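Local coordinates for protein dual function macrocyclase-peptidase POPB (Galerina marginata, PDB 5N4B) that cleaves peptides after proline and joins the ends of toxin precursors into macrocycles during amanitin biosynthesis, at residues Val162-Ser170 with Lys694-Gly702; Gly604-Thr615 with Gly663-Phe673. The protein carries 1 engineered substitution. All coordinates share one frame; numbering follows the deposited sequence.

Contact 1. Residues Val162-Ser170 with Lys694-Gly702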
loop_
_atom_site.group_PDB
_atom_site.type_symbol
_atom_site.label_atom_id
_atom_site.label_comp_id
_atom_site.label_asym_id
_atom_site.label_seq_id
_atom_site.Cartn_x
_atom_site.Cartn_y
_atom_site.Cartn_z
ATOM N N VAL A 162 7.195 8.519 14.437
ATOM C CA VAL A 162 6.793 7.509 15.408
ATOM C C VAL A 162 5.298 7.612 15.639
ATOM O O VAL A 162 4.767 8.699 15.847
ATOM C CB VAL A 162 7.547 7.719 16.722
ATOM C CG1 VAL A 162 7.095 6.685 17.743
ATOM C CG2 VAL A 162 9.074 7.614 16.464
ATOM N N SER A 163 4.640 6.471 15.625
ATOM C CA SER A 163 3.229 6.320 15.962
ATOM C C SER A 163 3.119 5.444 17.201
ATOM O O SER A 163 3.993 4.611 17.469
ATOM C CB SER A 163 2.416 5.689 14.838
ATOM O OG SER A 163 2.271 6.613 13.778
ATOM N N HIS A 164 2.061 5.646 17.975
ATOM C CA HIS A 164 1.755 4.850 19.148
ATOM C C HIS A 164 0.357 4.283 19.045
ATOM O O HIS A 164 -0.503 4.855 18.392
ATOM C CB HIS A 164 1.794 5.738 20.393
ATOM C CG HIS A 164 3.147 6.304 20.652
ATOM N ND1 HIS A 164 4.066 5.665 21.449
ATOM C CD2 HIS A 164 3.756 7.412 20.177
ATOM C CE1 HIS A 164 5.178 6.377 21.487
ATOM N NE2 HIS A 164 5.019 7.434 20.708
ATOM N N LEU A 165 0.138 3.139 19.699
ATOM C CA LEU A 165 -1.186 2.571 19.767
ATOM C C LEU A 165 -2.143 3.630 20.264
ATOM O O LEU A 165 -1.854 4.363 21.210
ATOM C CB LEU A 165 -1.159 1.363 20.729
ATOM C CG LEU A 165 -0.329 0.165 20.229
ATOM C CD1 LEU A 165 -0.320 -0.943 21.308
ATOM C CD2 LEU A 165 -0.835 -0.373 18.891
ATOM N N GLY A 166 -3.300 3.722 19.620
ATOM C CA GLY A 166 -4.303 4.689 19.967
ATOM C C GLY A 166 -4.181 6.052 19.317
ATOM O O GLY A 166 -5.031 6.913 19.578
ATOM N N GLY A 167 -3.147 6.302 18.550
ATOM C CA GLY A 167 -2.930 7.623 17.968
ATOM C C GLY A 167 -3.328 7.742 16.507
ATOM O O GLY A 167 -3.272 6.767 15.758
ATOM N N ASP A 168 -3.731 8.947 16.103
ATOM C CA ASP A 168 -4.159 9.209 14.729
ATOM C C ASP A 168 -3.141 10.000 13.897
ATOM O O ASP A 168 -3.380 10.213 12.703
ATOM C CB ASP A 168 -5.479 9.983 14.741
ATOM C CG ASP A 168 -6.685 9.099 14.900
ATOM O OD1 ASP A 168 -6.636 7.901 14.563
ATOM O OD2 ASP A 168 -7.653 9.633 15.488
ATOM N N TYR A 169 -2.043 10.454 14.493
ATOM C CA TYR A 169 -0.974 11.194 13.844
ATOM C C TYR A 169 0.365 10.616 14.298
ATOM O O TYR A 169 0.454 9.880 15.279
ATOM C CB TYR A 169 -1.008 12.709 14.211
ATOM C CG TYR A 169 -2.341 13.337 13.828
ATOM C CD1 TYR A 169 -2.552 13.878 12.576
ATOM C CD2 TYR A 169 -3.383 13.332 14.715
ATOM C CE1 TYR A 169 -3.790 14.395 12.211
ATOM C CE2 TYR A 169 -4.623 13.899 14.378
ATOM C CZ TYR A 169 -4.809 14.394 13.113
ATOM O OH TYR A 169 -6.062 14.914 12.780
ATOM N N SER A 170 1.414 10.972 13.599
ATOM C CA SER A 170 2.769 10.613 13.979
ATOM C C SER A 170 3.532 11.829 14.472
ATOM O O SER A 170 3.138 12.979 14.257
ATOM C CB SER A 170 3.542 10.008 12.805
ATOM O OG SER A 170 2.864 8.861 12.307
ATOM N N LYS A 694 -9.099 -6.016 18.595
ATOM C CA LYS A 694 -9.410 -4.867 19.458
ATOM C C LYS A 694 -8.178 -4.097 19.925
ATOM O O LYS A 694 -8.323 -3.142 20.682
ATOM C CB LYS A 694 -10.297 -5.333 20.597
ATOM C CG LYS A 694 -11.692 -5.652 20.016
ATOM C CD LYS A 694 -12.704 -6.075 21.016
ATOM C CE LYS A 694 -14.075 -6.066 20.370
ATOM N NZ LYS A 694 -15.043 -6.602 21.331
ATOM N N SER A 695 -6.987 -4.433 19.437
ATOM C CA SER A 695 -5.824 -3.588 19.621
ATOM C C SER A 695 -5.948 -2.419 18.668
ATOM O O SER A 695 -6.117 -2.616 17.462
ATOM C CB SER A 695 -4.549 -4.370 19.354
ATOM O OG SER A 695 -3.396 -3.542 19.523
ATOM N N TRP A 696 -5.905 -1.214 19.198
ATOM C CA TRP A 696 -6.116 -0.002 18.412
ATOM C C TRP A 696 -4.786 0.448 17.850
ATOM O O TRP A 696 -4.031 1.194 18.497
ATOM C CB TRP A 696 -6.774 1.078 19.261
ATOM C CG TRP A 696 -7.310 2.251 18.438
ATOM C CD1 TRP A 696 -6.600 3.084 17.662
ATOM C CD2 TRP A 696 -8.668 2.635 18.301
ATOM N NE1 TRP A 696 -7.422 4.005 17.054
ATOM C CE2 TRP A 696 -8.704 3.755 17.436
ATOM C CE3 TRP A 696 -9.852 2.150 18.830
ATOM C CZ2 TRP A 696 -9.892 4.385 17.079
ATOM C CZ3 TRP A 696 -11.022 2.764 18.506
ATOM C CH2 TRP A 696 -11.038 3.871 17.612
ATOM N N LEU A 697 -4.504 0.031 16.626
ATOM C CA LEU A 697 -3.239 0.380 15.998
ATOM C C LEU A 697 -3.177 1.880 15.760
ATOM O O LEU A 697 -4.146 2.492 15.279
ATOM C CB LEU A 697 -3.148 -0.363 14.671
ATOM C CG LEU A 697 -2.992 -1.886 14.749
ATOM C CD1 LEU A 697 -3.077 -2.441 13.329
ATOM C CD2 LEU A 697 -1.697 -2.292 15.459
ATOM N N GLY A 698 -2.048 2.472 16.076
ATOM C CA GLY A 698 -1.808 3.850 15.689
ATOM C C GLY A 698 -1.657 3.946 14.187
ATOM O O GLY A 698 -1.408 2.984 13.474
ATOM N N HIS A 699 -1.851 5.150 13.689
ATOM C CA HIS A 699 -1.685 5.382 12.264
ATOM C C HIS A 699 -0.355 4.855 11.740
ATOM O O HIS A 699 0.726 5.216 12.240
ATOM C CB HIS A 699 -1.802 6.879 11.969
ATOM C CG HIS A 699 -1.762 7.165 10.512
ATOM N ND1 HIS A 699 -0.777 7.908 9.914
ATOM C CD2 HIS A 699 -2.599 6.771 9.527
ATOM C CE1 HIS A 699 -0.998 7.951 8.615
ATOM N NE2 HIS A 699 -2.078 7.245 8.347
ATOM N N GLY A 700 -0.449 4.045 10.706
ATOM C CA GLY A 700 0.738 3.515 10.058
ATOM C C GLY A 700 1.329 2.288 10.692
ATOM O O GLY A 700 2.251 1.695 10.108
ATOM N N MET A 701 0.797 1.851 11.821
ATOM C CA MET A 701 1.406 0.771 12.568
ATOM C C MET A 701 0.902 -0.561 12.059
ATOM O O MET A 701 -0.261 -0.705 11.653
ATOM C CB MET A 701 1.054 0.893 14.053
ATOM C CG MET A 701 1.697 2.086 14.702
ATOM S SD MET A 701 1.341 2.237 16.458
ATOM C CE MET A 701 2.239 0.848 17.158
ATOM N N GLY A 702 1.769 -1.540 12.163
ATOM C CA GLY A 702 1.422 -2.917 11.915
ATOM C C GLY A 702 1.269 -3.721 13.201
ATOM O O GLY A 702 1.574 -3.281 14.297
HETATM O O HOH W 1 -5.538 5.138 14.989
HETATM O O HOH W 2 1.496 9.843 10.428
#
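Three groups approach Gly167 O: His699 N, Gly698 CA and a water. The backbone N of His699 donates to it at 3.0 Å. The CA of Gly698 lies 3.3 Å from Gly167 O as a CA-H...O contact and makes a second one to His164 O. The water accepts from Trp696 NE1 and lies within hydrogen-bonding distance of Gly167 O and Leu697 O, with more acceptors around it than it has protons to give. It thus links the indole N-H to both backbones. Gly166 N donates to Trp696 O at 2.9 Å.

Ser163 OG donates to His699 O at 2.6 Å, in the carbonyl plane. Its chi1 of -72° sets OG beside its own backbone N, facing the histidine loop. A second water joins Ser170 OG to His699 ND1; it lies 3.0 Å from ND1, in the plane of the ring. The ring of Phe203 also meets the imidazole, with the two planes at about 80°.

The apolar part is small. Met701 turns at chi3 (69°), and its CE touches Leu165 CD2 at 3.7 Å, the two side chains crossing at about a right angle. Leu165 CD2 also rests on Leu697 CD2. Met701 SD packs against the backbone between His164 and Leu165.

Two type II turns, His164-Gly167 and Gly698-Met701, therefore meet at the interface of propeller and hydrolase domain. The second begins just before His699, the charge-relay histidine, on the loop after the last strand of an alpha/beta-hydrolase sheet.

Contact 2. Residues Gly604-Thr615 with Gly663-Phe673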
loop_
_atom_site.group_PDB
_atom_site.type_symbol
_atom_site.label_atom_id
_atom_site.label_comp_id
_atom_site.label_asym_id
_atom_site.label_seq_id
_atom_site.Cartn_x
_atom_site.Cartn_y
_atom_site.Cartn_z
ATOM N N GLY A 604 -12.740 -3.828 4.613
ATOM C CA GLY A 604 -13.326 -3.382 3.369
ATOM C C GLY A 604 -14.347 -2.274 3.499
ATOM O O GLY A 604 -15.049 -2.121 4.513
ATOM N N VAL A 605 -14.448 -1.472 2.444
ATOM C CA VAL A 605 -15.568 -0.535 2.300
ATOM C C VAL A 605 -16.794 -1.365 1.925
ATOM O O VAL A 605 -16.683 -2.359 1.201
ATOM C CB VAL A 605 -15.251 0.505 1.216
ATOM C CG1 VAL A 605 -16.420 1.363 0.909
ATOM C CG2 VAL A 605 -14.033 1.328 1.618
ATOM N N ALA A 606 -17.971 -0.992 2.425
ATOM C CA ALA A 606 -19.199 -1.724 2.094
ATOM C C ALA A 606 -20.447 -0.862 2.076
ATOM O O ALA A 606 -21.428 -1.225 1.389
ATOM C CB ALA A 606 -19.417 -2.896 3.049
ATOM N N ASP A 607 -20.454 0.250 2.806
ATOM C CA ASP A 607 -21.574 1.195 2.783
ATOM C C ASP A 607 -21.151 2.289 1.808
ATOM O O ASP A 607 -20.477 3.253 2.170
ATOM C CB ASP A 607 -21.890 1.715 4.169
ATOM C CG ASP A 607 -23.063 2.664 4.157
ATOM O OD1 ASP A 607 -23.424 3.192 3.081
ATOM O OD2 ASP A 607 -23.625 2.918 5.253
ATOM N N LEU A 608 -21.505 2.120 0.535
ATOM C CA LEU A 608 -21.105 3.091 -0.478
ATOM C C LEU A 608 -22.031 4.309 -0.525
ATOM O O LEU A 608 -21.781 5.226 -1.319
ATOM C CB LEU A 608 -21.037 2.466 -1.864
ATOM C CG LEU A 608 -19.854 1.640 -2.240
ATOM C CD1 LEU A 608 -19.972 1.258 -3.713
ATOM C CD2 LEU A 608 -18.543 2.372 -2.029
ATOM N N LEU A 609 -23.077 4.349 0.307
ATOM C CA LEU A 609 -23.877 5.557 0.442
ATOM C C LEU A 609 -23.347 6.518 1.489
ATOM O O LEU A 609 -23.622 7.713 1.391
ATOM C CB LEU A 609 -25.350 5.247 0.736
ATOM C CG LEU A 609 -26.078 4.475 -0.345
ATOM C CD1 LEU A 609 -27.504 4.246 0.063
ATOM C CD2 LEU A 609 -26.006 5.175 -1.663
ATOM N N LYS A 610 -22.541 6.042 2.446
ATOM C CA LYS A 610 -22.067 6.892 3.542
ATOM C C LYS A 610 -20.542 6.937 3.667
ATOM O O LYS A 610 -20.039 7.563 4.602
ATOM C CB LYS A 610 -22.703 6.458 4.879
ATOM C CG LYS A 610 -24.244 6.571 4.958
ATOM C CD LYS A 610 -24.821 6.289 6.401
ATOM C CE LYS A 610 -24.419 7.351 7.403
ATOM N NZ LYS A 610 -25.098 7.174 8.751
ATOM N N PHE A 611 -19.792 6.339 2.749
ATOM C CA PHE A 611 -18.343 6.253 2.919
ATOM C C PHE A 611 -17.706 7.633 3.062
ATOM O O PHE A 611 -16.671 7.771 3.723
ATOM C CB PHE A 611 -17.698 5.518 1.724
ATOM C CG PHE A 611 -17.750 6.314 0.413
ATOM C CD1 PHE A 611 -16.782 7.239 0.117
ATOM C CD2 PHE A 611 -18.797 6.160 -0.485
ATOM C CE1 PHE A 611 -16.836 8.023 -1.036
ATOM C CE2 PHE A 611 -18.872 6.940 -1.615
ATOM C CZ PHE A 611 -17.877 7.856 -1.920
ATOM N N HIS A 612 -18.281 8.653 2.424
ATOM C CA HIS A 612 -17.694 9.981 2.408
ATOM C C HIS A 612 -17.947 10.762 3.682
ATOM O O HIS A 612 -17.430 11.880 3.796
ATOM C CB HIS A 612 -18.176 10.755 1.190
ATOM C CG HIS A 612 -19.642 10.969 1.155
ATOM N ND1 HIS A 612 -20.547 9.947 1.336
ATOM C CD2 HIS A 612 -20.372 12.083 0.904
ATOM C CE1 HIS A 612 -21.777 10.430 1.261
ATOM N NE2 HIS A 612 -21.697 11.721 0.985
ATOM N N LYS A 613 -18.685 10.199 4.622
ATOM C CA LYS A 613 -19.024 10.845 5.892
ATOM C C LYS A 613 -18.084 10.464 7.028
ATOM O O LYS A 613 -18.264 10.943 8.153
ATOM C CB LYS A 613 -20.446 10.488 6.288
ATOM C CG LYS A 613 -21.568 10.853 5.307
ATOM C CD LYS A 613 -21.548 12.280 4.955
ATOM C CE LYS A 613 -22.885 12.745 4.398
ATOM N NZ LYS A 613 -22.921 14.227 4.498
ATOM N N PHE A 614 -17.078 9.621 6.787
ATOM C CA PHE A 614 -16.215 9.087 7.844
ATOM C C PHE A 614 -14.764 9.291 7.449
ATOM O O PHE A 614 -14.381 9.026 6.298
ATOM C CB PHE A 614 -16.498 7.589 8.058
ATOM C CG PHE A 614 -17.858 7.338 8.544
ATOM C CD1 PHE A 614 -18.120 7.331 9.890
ATOM C CD2 PHE A 614 -18.885 7.130 7.661
ATOM C CE1 PHE A 614 -19.409 7.152 10.355
ATOM C CE2 PHE A 614 -20.171 6.945 8.093
ATOM C CZ PHE A 614 -20.432 6.941 9.452
ATOM N N THR A 615 -13.944 9.676 8.442
ATOM C CA THR A 615 -12.517 9.962 8.337
ATOM C C THR A 615 -12.168 10.573 6.974
ATOM O O THR A 615 -12.674 11.657 6.654
ATOM C CB THR A 615 -11.658 8.754 8.708
ATOM O OG1 THR A 615 -11.926 7.673 7.815
ATOM C CG2 THR A 615 -11.943 8.268 10.131
ATOM N N GLY A 663 -8.573 3.771 10.812
ATOM C CA GLY A 663 -9.025 5.103 10.446
ATOM C C GLY A 663 -9.069 5.349 8.966
ATOM O O GLY A 663 -9.574 6.383 8.519
ATOM N N ARG A 664 -8.499 4.441 8.205
ATOM C CA ARG A 664 -8.555 4.517 6.751
ATOM C C ARG A 664 -9.936 4.084 6.293
ATOM O O ARG A 664 -10.654 4.859 5.648
ATOM C CB ARG A 664 -7.479 3.621 6.162
ATOM C CG ARG A 664 -7.414 3.610 4.611
ATOM C CD ARG A 664 -6.485 2.460 4.122
ATOM N NE ARG A 664 -6.385 2.349 2.663
ATOM C CZ ARG A 664 -5.709 1.380 2.035
ATOM N NH1 ARG A 664 -5.102 0.424 2.744
ATOM N NH2 ARG A 664 -5.652 1.346 0.703
ATOM N N VAL A 665 -10.325 2.849 6.647
ATOM C CA VAL A 665 -11.668 2.343 6.404
ATOM C C VAL A 665 -12.246 2.031 7.766
ATOM O O VAL A 665 -11.887 1.031 8.402
ATOM C CB VAL A 665 -11.676 1.103 5.514
ATOM C CG1 VAL A 665 -13.101 0.681 5.335
ATOM C CG2 VAL A 665 -10.971 1.330 4.184
ATOM N N VAL A 666 -13.181 2.850 8.214
ATOM C CA VAL A 666 -13.754 2.583 9.528
ATOM C C VAL A 666 -14.506 1.247 9.532
ATOM O O VAL A 666 -15.143 0.879 8.524
ATOM C CB VAL A 666 -14.661 3.743 10.000
ATOM C CG1 VAL A 666 -13.833 4.975 10.358
ATOM C CG2 VAL A 666 -15.699 4.084 8.969
ATOM N N PRO A 667 -14.446 0.495 10.630
ATOM C CA PRO A 667 -14.983 -0.868 10.647
ATOM C C PRO A 667 -16.494 -0.952 10.575
ATOM O O PRO A 667 -17.010 -2.047 10.310
ATOM C CB PRO A 667 -14.436 -1.448 11.951
ATOM C CG PRO A 667 -14.131 -0.239 12.778
ATOM C CD PRO A 667 -13.706 0.803 11.838
ATOM N N MET A 668 -17.227 0.154 10.754
ATOM C CA MET A 668 -18.680 0.114 10.593
ATOM C C MET A 668 -19.090 -0.429 9.242
ATOM O O MET A 668 -20.141 -1.031 9.141
ATOM C CB MET A 668 -19.283 1.501 10.824
ATOM C CG MET A 668 -19.066 2.497 9.733
ATOM S SD MET A 668 -20.368 2.418 8.480
ATOM C CE MET A 668 -19.734 3.508 7.217
ATOM N N HIS A 669 -18.258 -0.273 8.210
ATOM C CA HIS A 669 -18.574 -0.807 6.897
ATOM C C HIS A 669 -18.808 -2.315 6.996
ATOM O O HIS A 669 -19.850 -2.840 6.588
ATOM C CB HIS A 669 -17.399 -0.523 5.964
ATOM C CG HIS A 669 -17.355 0.862 5.446
ATOM N ND1 HIS A 669 -18.207 1.327 4.458
ATOM C CD2 HIS A 669 -16.551 1.900 5.776
ATOM C CE1 HIS A 669 -17.924 2.587 4.207
ATOM N NE2 HIS A 669 -16.924 2.963 4.993
ATOM N N SER A 670 -17.797 -3.034 7.476
ATOM C CA SER A 670 -17.903 -4.462 7.678
ATOM C C SER A 670 -18.979 -4.831 8.697
ATOM O O SER A 670 -19.653 -5.856 8.548
ATOM C CB SER A 670 -16.591 -5.012 8.195
ATOM O OG SER A 670 -15.626 -5.036 7.169
ATOM N N PHE A 671 -19.122 -4.050 9.773
ATOM C CA PHE A 671 -20.155 -4.364 10.774
ATOM C C PHE A 671 -21.559 -4.333 10.152
ATOM O O PHE A 671 -22.375 -5.246 10.377
ATOM C CB PHE A 671 -20.105 -3.393 11.953
ATOM C CG PHE A 671 -18.883 -3.432 12.778
ATOM C CD1 PHE A 671 -17.928 -4.436 12.654
ATOM C CD2 PHE A 671 -18.666 -2.413 13.721
ATOM C CE1 PHE A 671 -16.784 -4.414 13.474
ATOM C CE2 PHE A 671 -17.549 -2.404 14.511
ATOM C CZ PHE A 671 -16.605 -3.404 14.379
ATOM N N LYS A 672 -21.855 -3.296 9.379
ATOM C CA LYS A 672 -23.157 -3.241 8.740
ATOM C C LYS A 672 -23.321 -4.385 7.760
ATOM O O LYS A 672 -24.395 -4.981 7.658
ATOM C CB LYS A 672 -23.365 -1.915 8.031
ATOM C CG LYS A 672 -23.552 -0.725 8.944
ATOM C CD LYS A 672 -23.965 0.491 8.102
ATOM C CE LYS A 672 -23.996 1.693 8.941
ATOM N NZ LYS A 672 -24.333 2.827 8.089
ATOM N N PHE A 673 -22.275 -4.691 7.000
ATOM C CA PHE A 673 -22.401 -5.746 6.005
ATOM C C PHE A 673 -22.700 -7.086 6.666
ATOM O O PHE A 673 -23.621 -7.797 6.246
ATOM C CB PHE A 673 -21.192 -5.792 5.073
ATOM C CG PHE A 673 -21.348 -6.752 3.939
ATOM C CD1 PHE A 673 -22.261 -6.473 2.937
ATOM C CD2 PHE A 673 -20.640 -7.921 3.908
ATOM C CE1 PHE A 673 -22.418 -7.331 1.865
ATOM C CE2 PHE A 673 -20.790 -8.801 2.831
ATOM C CZ PHE A 673 -21.707 -8.496 1.828
HETATM O O HOH W 3 -14.698 -2.522 7.218
HETATM O O HOH W 4 -14.013 -6.260 5.365
HETATM O O HOH W 5 -15.676 5.537 5.036
HETATM O O HOH W 6 -13.261 5.528 6.561
#
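Hydrogen bonds centre on His669. Asp607 N donates to His669 ND1 at 3.0 Å, nearly straight (165°) and in the ring plane. A water spans His669 NE2 and Phe611 O. Both ring nitrogens have partners in the plane, which should fix the ring's rotation. Thr615 OG1 donates to Gly663 O at 2.8 Å, from 34° off the carbonyl plane. Another water donates to Thr615 OG1 and Arg664 O and accepts from Val666 N. Two more waters link Ser670 OG to Gly604 N and Gly604 O.

Lys672 NZ and Asp607 OD2 form a 2.9 Å salt bridge. The lysine runs extended beyond CG and meets the oxygen nearly along its C-O axis. Lys672 NZ is also paired with Asp36 and Glu42, and Glu42 holds Lys610 too. These acids probably offset the closeness of the two lysines.

The imidazole is sandwiched, with Met668 CE over one face and Val605 CA over the other as a CH-pi contact. Met668 CE also touches Phe614 CE2 at 3.6 Å. Met668 SD stands above the Phe614 face, 4.9 Å from its centroid, a rather distant Met-aromatic contact.

Apolar groups also meet. Val666 straddles two residues, CG2 on Phe614 CB and CG1 meeting Thr615 CG2 tip to tip. The Val605 and Val665 side chains cross at about a right angle, touching through CG2 and CG1, and Ala606 CB meets Phe673 CB.

The packing joins the loop after strand 598-602 to the loop and first turns of helix 668-680 after strand 653-659 in an alpha/beta-hydrolase domain; Val665 N there donates to the catalytic aspartate, Asp662.

In the fold
The two contacts are centred about 19 Å apart, with nearest atoms about 6 Å apart, and do not touch. Contact 2 lies wholly within the hydrolase domain. Contact 1 joins that domain to the beta-propeller. Along the chain the order is 162-170, 604-615, 663-673, 694-702, so contact 1 spans contact 2. Three of these segments follow the neighbouring parallel strands 598-602, 653-659 and 688-693 of the eight-stranded hydrolase sheet. Two of them bear on the charge relay: 694-702 carries His699, and 663-673 directly follows Asp662. The propeller thus meets the histidine loop, while the region after the aspartate packs within its own domain.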